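Local coordinates for protein alpha-glucosidase YIHQ (Escherichia coli, PDB 5AEG) that hydrolyses sulfoquinovosyl diacylglycerides and simple sulfoquinovosides such as sulfoquinovosyl glycerol, releasing sulfoquinovose, at residues 26-30 / 190-194. Sequence-based numbering, arbitrary orientation.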
ATOM      1  N   GLN A  26      -0.313 -20.469 -24.182  1.00 30.16           N
ATOM      2  CA  GLN A  26       0.768 -20.009 -25.080  1.00 29.90           C
ATOM      3  C   GLN A  26       1.842 -19.134 -24.542  1.00 29.76           C
ATOM      4  O   GLN A  26       2.762 -18.807 -25.292  1.00 30.16           O
ATOM      5  CB  GLN A  26       0.255 -19.378 -26.378  1.00 40.59           C
ATOM      6  CG  GLN A  26      -0.105 -20.441 -27.375  1.00 50.34           C
ATOM      7  CD  GLN A  26      -1.502 -20.226 -27.784  1.00 61.28           C
ATOM      8  OE1 GLN A  26      -1.757 -19.532 -28.779  1.00 59.62           O
ATOM      9  NE2 GLN A  26      -2.443 -20.733 -26.971  1.00 70.57           N
ATOM     10  N   ARG A  27       1.793 -18.757 -23.260  1.00 27.92           N
ATOM     11  CA  ARG A  27       2.946 -18.042 -22.705  1.00 23.39           C
ATOM     12  C   ARG A  27       4.004 -19.079 -22.266  1.00 22.50           C
ATOM     13  O   ARG A  27       3.674 -20.013 -21.570  1.00 26.81           O
ATOM     14  CB  ARG A  27       2.463 -17.331 -21.401  1.00 24.66           C
ATOM     15  CG  ARG A  27       1.652 -16.088 -21.589  1.00 26.75           C
ATOM     16  CD  ARG A  27       0.292 -16.260 -22.202  1.00 27.52           C
ATOM     17  NE  ARG A  27      -0.554 -15.070 -21.992  1.00 29.21           N
ATOM     18  CZ  ARG A  27      -1.850 -14.984 -22.310  1.00 34.85           C
ATOM     19  NH1 ARG A  27      -2.488 -16.000 -22.867  1.00 34.18           N
ATOM     20  NH2 ARG A  27      -2.528 -13.893 -22.011  1.00 30.94           N
ATOM     21  N   LEU A  28       5.227 -18.886 -22.660  1.00 24.38           N
ATOM     22  CA  LEU A  28       6.292 -19.713 -22.224  1.00 27.48           C
ATOM     23  C   LEU A  28       6.610 -19.323 -20.751  1.00 31.39           C
ATOM     24  O   LEU A  28       7.033 -18.215 -20.521  1.00 28.12           O
ATOM     25  CB  LEU A  28       7.508 -19.444 -23.081  1.00 29.64           C
ATOM     26  CG  LEU A  28       8.800 -20.211 -22.724  1.00 28.66           C
ATOM     27  CD1 LEU A  28       8.530 -21.701 -22.841  1.00 34.56           C
ATOM     28  CD2 LEU A  28      10.004 -19.834 -23.502  1.00 29.88           C
ATOM     29  N   ILE A  29       6.366 -20.233 -19.825  1.00 27.02           N
ATOM     30  CA  ILE A  29       6.541 -20.059 -18.355  1.00 28.31           C
ATOM     31  C   ILE A  29       7.869 -20.620 -17.826  1.00 33.71           C
ATOM     32  O   ILE A  29       8.581 -19.892 -17.100  1.00 30.94           O
ATOM     33  CB  ILE A  29       5.338 -20.643 -17.564  1.00 30.18           C
ATOM     34  CG1 ILE A  29       4.004 -19.920 -17.881  1.00 34.84           C
ATOM     35  CG2 ILE A  29       5.520 -20.522 -16.055  1.00 34.12           C
ATOM     36  CD1 ILE A  29       3.899 -18.405 -17.664  1.00 36.31           C
ATOM     37  N   LEU A  30       8.231 -21.877 -18.214  1.00 29.97           N
ATOM     38  CA  LEU A  30       9.488 -22.534 -17.783  1.00 29.42           C
ATOM     39  C   LEU A  30      10.224 -23.158 -18.956  1.00 31.44           C
ATOM     40  O   LEU A  30       9.571 -23.736 -19.857  1.00 28.48           O
ATOM     41  CB  LEU A  30       9.186 -23.667 -16.813  1.00 33.45           C
ATOM     42  CG  LEU A  30       8.369 -23.421 -15.576  1.00 36.97           C
ATOM     43  CD1 LEU A  30       8.027 -24.719 -14.852  1.00 39.28           C
ATOM     44  CD2 LEU A  30       9.152 -22.515 -14.620  1.00 34.93           C
ATOM     45  N   THR A 190       3.368  -7.955 -19.008  1.00 20.11           N
ATOM     46  CA  THR A 190       2.734  -7.548 -20.278  1.00 22.44           C
ATOM     47  C   THR A 190       2.510  -8.712 -21.273  1.00 26.86           C
ATOM     48  O   THR A 190       1.931  -8.456 -22.307  1.00 22.44           O
ATOM     49  CB  THR A 190       3.403  -6.361 -20.916  1.00 22.07           C
ATOM     50  OG1 THR A 190       4.790  -6.569 -21.136  1.00 25.00           O
ATOM     51  CG2 THR A 190       3.172  -5.076 -20.015  1.00 24.65           C
ATOM     52  N   GLN A 191       2.940  -9.947 -20.933  1.00 22.82           N
ATOM     53  CA  GLN A 191       2.388 -11.180 -21.609  1.00 25.60           C
ATOM     54  C   GLN A 191       0.994 -11.489 -21.137  1.00 25.45           C
ATOM     55  O   GLN A 191       0.434 -12.502 -21.457  1.00 26.65           O
ATOM     56  CB  GLN A 191       3.345 -12.323 -21.356  1.00 26.81           C
ATOM     57  CG  GLN A 191       4.699 -12.069 -22.006  1.00 27.28           C
ATOM     58  CD  GLN A 191       5.555 -13.347 -22.155  1.00 30.56           C
ATOM     59  OE1 GLN A 191       5.053 -14.399 -22.397  1.00 28.01           O
ATOM     60  NE2 GLN A 191       6.841 -13.226 -21.937  1.00 28.16           N
ATOM     61  N   LYS A 192       0.416 -10.604 -20.280  1.00 24.57           N
ATOM     62  CA  LYS A 192      -0.928 -10.657 -19.810  1.00 22.77           C
ATOM     63  C   LYS A 192      -1.233 -11.876 -18.926  1.00 23.96           C
ATOM     64  O   LYS A 192      -2.144 -12.705 -19.194  1.00 26.82           O
ATOM     65  CB  LYS A 192      -1.939 -10.470 -20.970  1.00 27.24           C
ATOM     66  CG  LYS A 192      -1.977  -9.044 -21.466  1.00 27.03           C
ATOM     67  CD  LYS A 192      -3.026  -8.858 -22.569  1.00 30.39           C
ATOM     68  CE  LYS A 192      -3.061  -7.425 -23.060  1.00 34.61           C
ATOM     69  NZ  LYS A 192      -4.139  -7.324 -24.092  1.00 32.87           N
ATOM     70  N   TYR A 193      -0.414 -12.030 -17.881  1.00 21.81           N
ATOM     71  CA  TYR A 193      -0.679 -12.974 -16.847  1.00 21.55           C
ATOM     72  C   TYR A 193      -0.296 -12.296 -15.540  1.00 22.91           C
ATOM     73  O   TYR A 193       0.459 -11.315 -15.559  1.00 22.27           O
ATOM     74  CB  TYR A 193       0.105 -14.253 -17.008  1.00 22.80           C
ATOM     75  CG  TYR A 193       1.608 -14.171 -16.841  1.00 20.62           C
ATOM     76  CD1 TYR A 193       2.191 -14.210 -15.564  1.00 22.09           C
ATOM     77  CD2 TYR A 193       2.463 -14.095 -17.922  1.00 21.14           C
ATOM     78  CE1 TYR A 193       3.585 -14.157 -15.414  1.00 23.56           C
ATOM     79  CE2 TYR A 193       3.852 -14.095 -17.775  1.00 23.38           C
ATOM     80  CZ  TYR A 193       4.398 -14.106 -16.458  1.00 25.06           C
ATOM     81  OH  TYR A 193       5.795 -14.015 -16.265  1.00 24.00           O
ATOM     82  N   TYR A 194      -0.746 -12.878 -14.470  1.00 23.47           N
ATOM     83  CA  TYR A 194      -0.224 -12.515 -13.135  1.00 20.95           C
ATOM     84  C   TYR A 194       0.371 -13.729 -12.551  1.00 25.18           C
ATOM     85  O   TYR A 194      -0.057 -14.871 -12.868  1.00 24.88           O
ATOM     86  CB  TYR A 194      -1.352 -12.023 -12.206  1.00 19.17           C
ATOM     87  CG  TYR A 194      -2.429 -13.014 -11.672  1.00 22.19           C
ATOM     88  CD1 TYR A 194      -2.130 -13.978 -10.716  1.00 27.91           C
ATOM     89  CD2 TYR A 194      -3.761 -12.951 -12.095  1.00 23.23           C
ATOM     90  CE1 TYR A 194      -3.102 -14.876 -10.274  1.00 31.15           C
ATOM     91  CE2 TYR A 194      -4.731 -13.854 -11.627  1.00 25.82           C
ATOM     92  CZ  TYR A 194      -4.384 -14.835 -10.745  1.00 28.15           C
ATOM     93  OH  TYR A 194      -5.277 -15.766 -10.219  1.00 30.32           O
TER
HETATM   94  O   HOH W   1       8.381 -15.779 -22.091  1.00 26.24           O
HETATM   95  O   HOH W   2       5.650 -15.962 -20.199  1.00 29.46           O
HETATM   96  O   HOH W   3       6.096 -16.415 -23.932  1.00 34.68           O
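In the galactose mutarotase-like N-terminal β-sandwich domain of this family 31 glycoside hydrolase, strand 27-32, paired with strand 20-24 and also bonded through the I29 backbone to A122, meets the turn linking strands 186-189 and 193-197. The contact thereby ties an N-terminal strand to the domain's large antiparallel sheet, away from the annotated sites. The closest CA pair, R27 and Q191, is 7.0 Å apart, too far for direct backbone pairing, and every direct hydrogen bond between the segments starts from the R27 side chain. R27 NE donates to Q191 O at 2.8 Å with an N-H...O angle of 157°, a well-formed bond lying near the guanidinium plane. R27 NH2 makes two weak bonds, to K192 O (3.1 Å, 125°) and to Q191 O (3.3 Å, 130°). The turn thus presents consecutive carbonyls to one arginine, while K192 NZ forms a salt bridge with E595.

Apolar contact is slight. I29 CD1 sits over one face of the Y193 ring, 4.3 Å from Y193 CE2, and R27 CG lies 4.3 Å from Y193 CD2. I29 belongs to a classic β bulge in which I29 and L30 both face L22, and its side chain also touches F226 of strand 221-228.

Three waters bridge L28 and Q191, whose NE2 also bonds D127. Water 1 accepts from Q191 NE2 (3.0 Å) and donates to L28 O (3.2 Å); water 2 donates to Q191 OE1 (2.8 Å) and L28 O (2.7 Å); and water 3 accepts from L28 N at 2.9 Å while donating to Q191 OE1 at 2.7 Å.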